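Local coordinates for hypothetical protein CG14615-PA (PDB 1SQH) that is of unknown function but belongs to the acetyltransferase superfamily and may act as a glycine N-acyltransferase, at residues A[121-127]-A[294-300]; A[106-111]-A[131-135]. All coordinates share one frame; numbering follows the deposited sequence.

Interaction 1: residues A[121-127]-A[294-300]; sequences GALLTNV and NEWIKLV
An antiparallel ladder interrupted by a beta bulge joins L123, L124 and V127 to K298, I297 and E295, placing the C-terminal strand beside 121-127 in the larger, mixed sheet of an acetyltransferase-like fold. L124 and I297 form a hydrogen-bonded pair, with L124 N to I297 O at 2.8 Å; L123 and K298 are the adjoining non-hydrogen-bonded pair. The register slips by one residue before V127, whose N meets E295 O at 2.9 Å, so T125 and N126 both lie against W296. The CA of T125 makes a CH-pi contact over the five-membered ring, 3.9 Å from its centroid, and N126 N lies above the same face. L123 CD2 instead comes to the edge of the indole, 4.1 Å from W296 CD1. At the far end K298 starts with CG anti to the backbone N (chi1 170°), then bends at chi2, which lets NZ donate a hydrogen bond to G121 O at 2.6 Å, in the carbonyl plane and on a lone pair. L299 O, buried without a hydrogen-bond partner in the model, faces G121 CA at 2.9 Å in a CA-H...O contact. A water links G121 N to V300 O, its second bond weak. L124 CB packs on I297 CB at 3.8 Å, while CD2 of the same leucine reaches L299 CD1. This apolar side is covered by helix 129-141, where K136 forms a salt bridge with E295. Strand 91-96 flanks 121-127 and strand 147-157 flanks 294-300; from the next strand, 268-273, W271 meets W296 edge-to-face.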
loop_
_atom_site.group_PDB
_atom_site.type_symbol
_atom_site.label_atom_id
_atom_site.label_comp_id
_atom_site.label_asym_id
_atom_site.label_seq_id
_atom_site.Cartn_x
_atom_site.Cartn_y
_atom_site.Cartn_z
ATOM N N GLY A 121 15.942 -9.668 4.954
ATOM C CA GLY A 121 15.227 -8.430 5.210
ATOM C C GLY A 121 13.841 -8.271 4.601
ATOM O O GLY A 121 13.413 -7.146 4.331
ATOM N N ALA A 122 13.128 -9.375 4.393
ATOM C CA ALA A 122 11.788 -9.315 3.801
ATOM C C ALA A 122 10.814 -8.493 4.645
ATOM O O ALA A 122 10.844 -8.547 5.875
ATOM C CB ALA A 122 11.238 -10.726 3.610
ATOM N N LEU A 123 9.943 -7.737 3.982
ATOM C CA LEU A 123 8.957 -6.924 4.696
ATOM C C LEU A 123 7.556 -7.535 4.609
ATOM O O LEU A 123 7.028 -7.764 3.516
ATOM C CB LEU A 123 8.935 -5.505 4.125
ATOM C CG LEU A 123 7.860 -4.560 4.674
ATOM C CD1 LEU A 123 8.072 -4.339 6.160
ATOM C CD2 LEU A 123 7.908 -3.229 3.922
ATOM N N LEU A 124 6.966 -7.814 5.764
ATOM C CA LEU A 124 5.627 -8.381 5.835
ATOM C C LEU A 124 4.637 -7.213 5.934
ATOM O O LEU A 124 4.574 -6.529 6.960
ATOM C CB LEU A 124 5.510 -9.291 7.068
ATOM C CG LEU A 124 6.024 -10.739 6.960
ATOM C CD1 LEU A 124 7.227 -10.815 6.035
ATOM C CD2 LEU A 124 6.352 -11.279 8.352
ATOM N N THR A 125 3.865 -6.997 4.868
ATOM C CA THR A 125 2.903 -5.884 4.818
ATOM C C THR A 125 1.453 -6.234 5.157
ATOM O O THR A 125 0.980 -7.344 4.887
ATOM C CB THR A 125 2.918 -5.218 3.420
ATOM O OG1 THR A 125 2.441 -6.150 2.437
ATOM C CG2 THR A 125 4.332 -4.779 3.050
ATOM N N ASN A 126 0.745 -5.266 5.728
ATOM C CA ASN A 126 -0.662 -5.435 6.107
ATOM C C ASN A 126 -0.999 -6.795 6.735
ATOM O O ASN A 126 -1.928 -7.476 6.296
ATOM C CB ASN A 126 -1.587 -5.170 4.894
ATOM C CG ASN A 126 -1.099 -5.835 3.611
ATOM O OD1 ASN A 126 -0.201 -5.318 2.917
ATOM N ND2 ASN A 126 -1.679 -6.991 3.288
ATOM N N VAL A 127 -0.260 -7.167 7.780
ATOM C CA VAL A 127 -0.471 -8.442 8.467
ATOM C C VAL A 127 -1.596 -8.358 9.482
ATOM O O VAL A 127 -1.589 -7.481 10.352
ATOM C CB VAL A 127 0.789 -8.911 9.236
ATOM C CG1 VAL A 127 0.586 -10.340 9.721
ATOM C CG2 VAL A 127 2.023 -8.794 8.359
ATOM N N ASN A 294 -3.470 -3.292 11.491
ATOM C CA ASN A 294 -2.592 -4.311 10.937
ATOM C C ASN A 294 -1.166 -3.986 11.311
ATOM O O ASN A 294 -0.869 -2.878 11.753
ATOM C CB ASN A 294 -2.702 -4.321 9.411
ATOM C CG ASN A 294 -3.732 -5.312 8.896
ATOM O OD1 ASN A 294 -4.643 -5.721 9.622
ATOM N ND2 ASN A 294 -3.601 -5.690 7.624
ATOM N N GLU A 295 -0.277 -4.951 11.133
ATOM C CA GLU A 295 1.122 -4.701 11.429
ATOM C C GLU A 295 1.968 -4.804 10.169
ATOM O O GLU A 295 1.632 -5.522 9.229
ATOM C CB GLU A 295 1.655 -5.676 12.496
ATOM C CG GLU A 295 1.505 -5.171 13.927
ATOM C CD GLU A 295 2.076 -6.127 14.966
ATOM O OE1 GLU A 295 3.215 -6.603 14.791
ATOM O OE2 GLU A 295 1.392 -6.398 15.972
ATOM N N TRP A 296 3.038 -4.022 10.146
ATOM C CA TRP A 296 3.999 -4.051 9.057
ATOM C C TRP A 296 5.209 -4.618 9.793
ATOM O O TRP A 296 5.740 -3.989 10.709
ATOM C CB TRP A 296 4.280 -2.647 8.549
ATOM C CG TRP A 296 3.739 -2.394 7.174
ATOM C CD1 TRP A 296 4.460 -2.281 6.020
ATOM C CD2 TRP A 296 2.361 -2.211 6.810
ATOM N NE1 TRP A 296 3.620 -2.035 4.957
ATOM C CE2 TRP A 296 2.327 -1.988 5.415
ATOM C CE3 TRP A 296 1.154 -2.214 7.526
ATOM C CZ2 TRP A 296 1.124 -1.765 4.716
ATOM C CZ3 TRP A 296 -0.049 -1.993 6.825
ATOM C CH2 TRP A 296 -0.045 -1.770 5.437
ATOM N N ILE A 297 5.620 -5.823 9.424
ATOM C CA ILE A 297 6.735 -6.452 10.109
ATOM C C ILE A 297 7.994 -6.488 9.263
ATOM O O ILE A 297 8.097 -7.272 8.317
ATOM C CB ILE A 297 6.372 -7.882 10.525
ATOM C CG1 ILE A 297 5.051 -7.868 11.309
ATOM C CG2 ILE A 297 7.482 -8.466 11.363
ATOM C CD1 ILE A 297 4.571 -9.236 11.767
ATOM N N LYS A 298 8.945 -5.626 9.602
ATOM C CA LYS A 298 10.208 -5.568 8.884
ATOM C C LYS A 298 11.204 -6.518 9.547
ATOM O O LYS A 298 11.540 -6.356 10.723
ATOM C CB LYS A 298 10.745 -4.135 8.904
ATOM C CG LYS A 298 12.167 -3.957 8.396
ATOM C CD LYS A 298 12.340 -4.402 6.953
ATOM C CE LYS A 298 13.762 -4.109 6.484
ATOM N NZ LYS A 298 14.106 -4.759 5.189
ATOM N N LEU A 299 11.646 -7.521 8.791
ATOM C CA LEU A 299 12.626 -8.494 9.276
ATOM C C LEU A 299 14.024 -7.962 8.961
ATOM O O LEU A 299 14.294 -7.572 7.824
ATOM C CB LEU A 299 12.422 -9.843 8.577
ATOM C CG LEU A 299 11.410 -10.845 9.152
ATOM C CD1 LEU A 299 10.176 -10.133 9.638
ATOM C CD2 LEU A 299 11.062 -11.877 8.092
ATOM N N VAL A 300 14.907 -7.924 9.957
ATOM C CA VAL A 300 16.267 -7.425 9.724
ATOM C C VAL A 300 17.141 -8.517 9.107
ATOM O O VAL A 300 17.128 -9.664 9.554
ATOM C CB VAL A 300 16.939 -6.927 11.036
ATOM C CG1 VAL A 300 15.951 -6.103 11.851
ATOM C CG2 VAL A 300 17.467 -8.102 11.843
HETATM O O HOH W 1 15.847 -10.873 7.415
#

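Interaction 2: residues A[106-111]-A[131-135]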
loop_
_atom_site.group_PDB
_atom_site.type_symbol
_atom_site.label_atom_id
_atom_site.label_comp_id
_atom_site.label_asym_id
_atom_site.label_seq_id
_atom_site.Cartn_x
_atom_site.Cartn_y
_atom_site.Cartn_z
ATOM N N LEU A 106 -3.089 -21.825 5.035
ATOM C CA LEU A 106 -2.207 -20.674 4.912
ATOM C C LEU A 106 -0.829 -20.943 5.517
ATOM O O LEU A 106 0.190 -20.785 4.845
ATOM C CB LEU A 106 -2.827 -19.450 5.592
ATOM C CG LEU A 106 -1.911 -18.227 5.772
ATOM C CD1 LEU A 106 -1.503 -17.676 4.419
ATOM C CD2 LEU A 106 -2.630 -17.162 6.590
ATOM N N TRP A 107 -0.801 -21.349 6.782
ATOM C CA TRP A 107 0.459 -21.607 7.457
ATOM C C TRP A 107 1.228 -22.749 6.827
ATOM O O TRP A 107 2.458 -22.811 6.924
ATOM C CB TRP A 107 0.220 -21.864 8.941
ATOM C CG TRP A 107 -0.188 -20.619 9.646
ATOM C CD1 TRP A 107 -1.409 -20.335 10.178
ATOM C CD2 TRP A 107 0.620 -19.452 9.841
ATOM N NE1 TRP A 107 -1.416 -19.055 10.694
ATOM C CE2 TRP A 107 -0.181 -18.494 10.500
ATOM C CE3 TRP A 107 1.946 -19.123 9.520
ATOM C CZ2 TRP A 107 0.305 -17.221 10.846
ATOM C CZ3 TRP A 107 2.429 -17.854 9.862
ATOM C CH2 TRP A 107 1.608 -16.924 10.518
ATOM N N GLU A 108 0.511 -23.655 6.177
ATOM C CA GLU A 108 1.178 -24.754 5.500
ATOM C C GLU A 108 2.002 -24.075 4.405
ATOM O O GLU A 108 3.169 -24.410 4.174
ATOM C CB GLU A 108 0.140 -25.695 4.894
ATOM C CG GLU A 108 0.673 -27.042 4.475
ATOM C CD GLU A 108 -0.448 -28.033 4.245
ATOM O OE1 GLU A 108 -1.237 -28.256 5.188
ATOM O OE2 GLU A 108 -0.543 -28.585 3.126
ATOM N N CYS A 109 1.385 -23.091 3.752
ATOM C CA CYS A 109 2.039 -22.332 2.697
ATOM C C CYS A 109 3.242 -21.544 3.205
ATOM O O CYS A 109 4.353 -21.683 2.689
ATOM C CB CYS A 109 1.058 -21.342 2.060
ATOM S SG CYS A 109 -0.105 -22.051 0.879
ATOM N N LEU A 110 3.014 -20.711 4.213
ATOM C CA LEU A 110 4.080 -19.870 4.746
ATOM C C LEU A 110 5.252 -20.637 5.341
ATOM O O LEU A 110 6.391 -20.200 5.229
ATOM C CB LEU A 110 3.513 -18.888 5.785
ATOM C CG LEU A 110 2.497 -17.826 5.326
ATOM C CD1 LEU A 110 2.177 -16.918 6.509
ATOM C CD2 LEU A 110 3.051 -16.993 4.172
ATOM N N GLU A 111 4.975 -21.782 5.955
ATOM C CA GLU A 111 6.018 -22.586 6.581
ATOM C C GLU A 111 6.783 -23.494 5.610
ATOM O O GLU A 111 7.991 -23.680 5.751
ATOM C CB GLU A 111 5.410 -23.429 7.707
ATOM C CG GLU A 111 4.697 -22.607 8.768
ATOM C CD GLU A 111 3.943 -23.464 9.774
ATOM O OE1 GLU A 111 3.326 -24.465 9.347
ATOM O OE2 GLU A 111 3.952 -23.128 10.981
ATOM N N PHE A 131 -2.314 -13.104 12.779
ATOM C CA PHE A 131 -1.208 -13.827 12.159
ATOM C C PHE A 131 0.129 -13.302 12.658
ATOM O O PHE A 131 1.161 -13.948 12.472
ATOM C CB PHE A 131 -1.216 -13.674 10.627
ATOM C CG PHE A 131 -2.460 -14.183 9.950
ATOM C CD1 PHE A 131 -3.063 -15.374 10.349
ATOM C CD2 PHE A 131 -3.000 -13.488 8.869
ATOM C CE1 PHE A 131 -4.200 -15.874 9.674
ATOM C CE2 PHE A 131 -4.128 -13.972 8.184
ATOM C CZ PHE A 131 -4.729 -15.167 8.589
ATOM N N CYS A 132 0.116 -12.135 13.292
ATOM C CA CYS A 132 1.348 -11.521 13.763
ATOM C C CYS A 132 2.273 -12.351 14.658
ATOM O O CYS A 132 3.447 -12.529 14.330
ATOM C CB CYS A 132 1.034 -10.187 14.451
ATOM S SG CYS A 132 0.495 -8.874 13.307
ATOM N N ASN A 133 1.760 -12.858 15.775
ATOM C CA ASN A 133 2.597 -13.629 16.696
ATOM C C ASN A 133 3.191 -14.869 16.034
ATOM O O ASN A 133 4.407 -15.080 16.060
ATOM C CB ASN A 133 1.793 -14.044 17.937
ATOM C CG ASN A 133 2.687 -14.476 19.103
ATOM O OD1 ASN A 133 3.427 -13.664 19.667
ATOM N ND2 ASN A 133 2.617 -15.758 19.466
ATOM N N ARG A 134 2.335 -15.685 15.433
ATOM C CA ARG A 134 2.812 -16.893 14.796
ATOM C C ARG A 134 3.821 -16.616 13.688
ATOM O O ARG A 134 4.831 -17.305 13.590
ATOM C CB ARG A 134 1.641 -17.703 14.245
ATOM C CG ARG A 134 2.053 -19.050 13.691
ATOM C CD ARG A 134 0.862 -19.953 13.418
ATOM N NE ARG A 134 1.307 -21.244 12.904
ATOM C CZ ARG A 134 0.501 -22.260 12.610
ATOM N NH1 ARG A 134 -0.812 -22.148 12.779
ATOM N NH2 ARG A 134 1.012 -23.391 12.141
ATOM N N VAL A 135 3.579 -15.601 12.865
ATOM C CA VAL A 135 4.517 -15.320 11.784
ATOM C C VAL A 135 5.873 -14.856 12.316
ATOM O O VAL A 135 6.905 -15.074 11.678
ATOM C CB VAL A 135 3.984 -14.251 10.816
ATOM C CG1 VAL A 135 4.156 -12.863 11.417
ATOM C CG2 VAL A 135 4.707 -14.359 9.487
#
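R134 starts with CG turned away from its own N (chi1 -174°) and stays extended to NE, which lays it along one face of W107, whose CG is anti to its own carbonyl carbon (chi1 -71°). The guanidinium lies nearly parallel to the indole, the planes 12° apart, in a cation-pi stack with R134 CZ 3.8 Å from the centroid of the five-membered ring. R134 CD adds a CH-pi contact over the same face at 3.5 Å from that centroid. The far rim of the indole pushes into helix 129-141: W107 CH2 approaches V135 CB at 3.6 Å, and CZ2 lies against F131 CB. L106 CD2 sits over the F131 ring, 3.5 Å from CZ. The segment axes are 12.4 Å apart, so long side chains span the gap. An alanine in place of W107 is likely to take away the stacking surface of the R134 guanidinium, leaving its E111 salt bridge to hold it, and to open a gap beside V135. R134 NH2 donates a hydrogen bond to E111 OE2 at 3.2 Å as part of a salt bridge, the nitrogen standing above the carboxylate plane. The exposed arginine thus combines a flat aromatic platform with a carboxylate partner, which probably fixes its orientation and partly balances its charge.

From the N terminus, the chain passes through helix 104-112, strand 123-128 and helix 129-141, and much later enters the C-terminal strand 289-299. Interaction 2 closes a short loop of 19 residues that contains 121-127, so the helices before and after the strand are tied side by side on one face of the sheet. Interaction 1 spans 166 residues, including 131-135, and brings the last strand of the chain against strand 123-128, within a sheet built from both ends of the sequence. The segments alternate, so the two contacts cross. They meet where helix 129-141 rests on the sheet: V135 touches both L124 and I297, and C132 packs against E295 and V127, joining the helical layer to the strand pair.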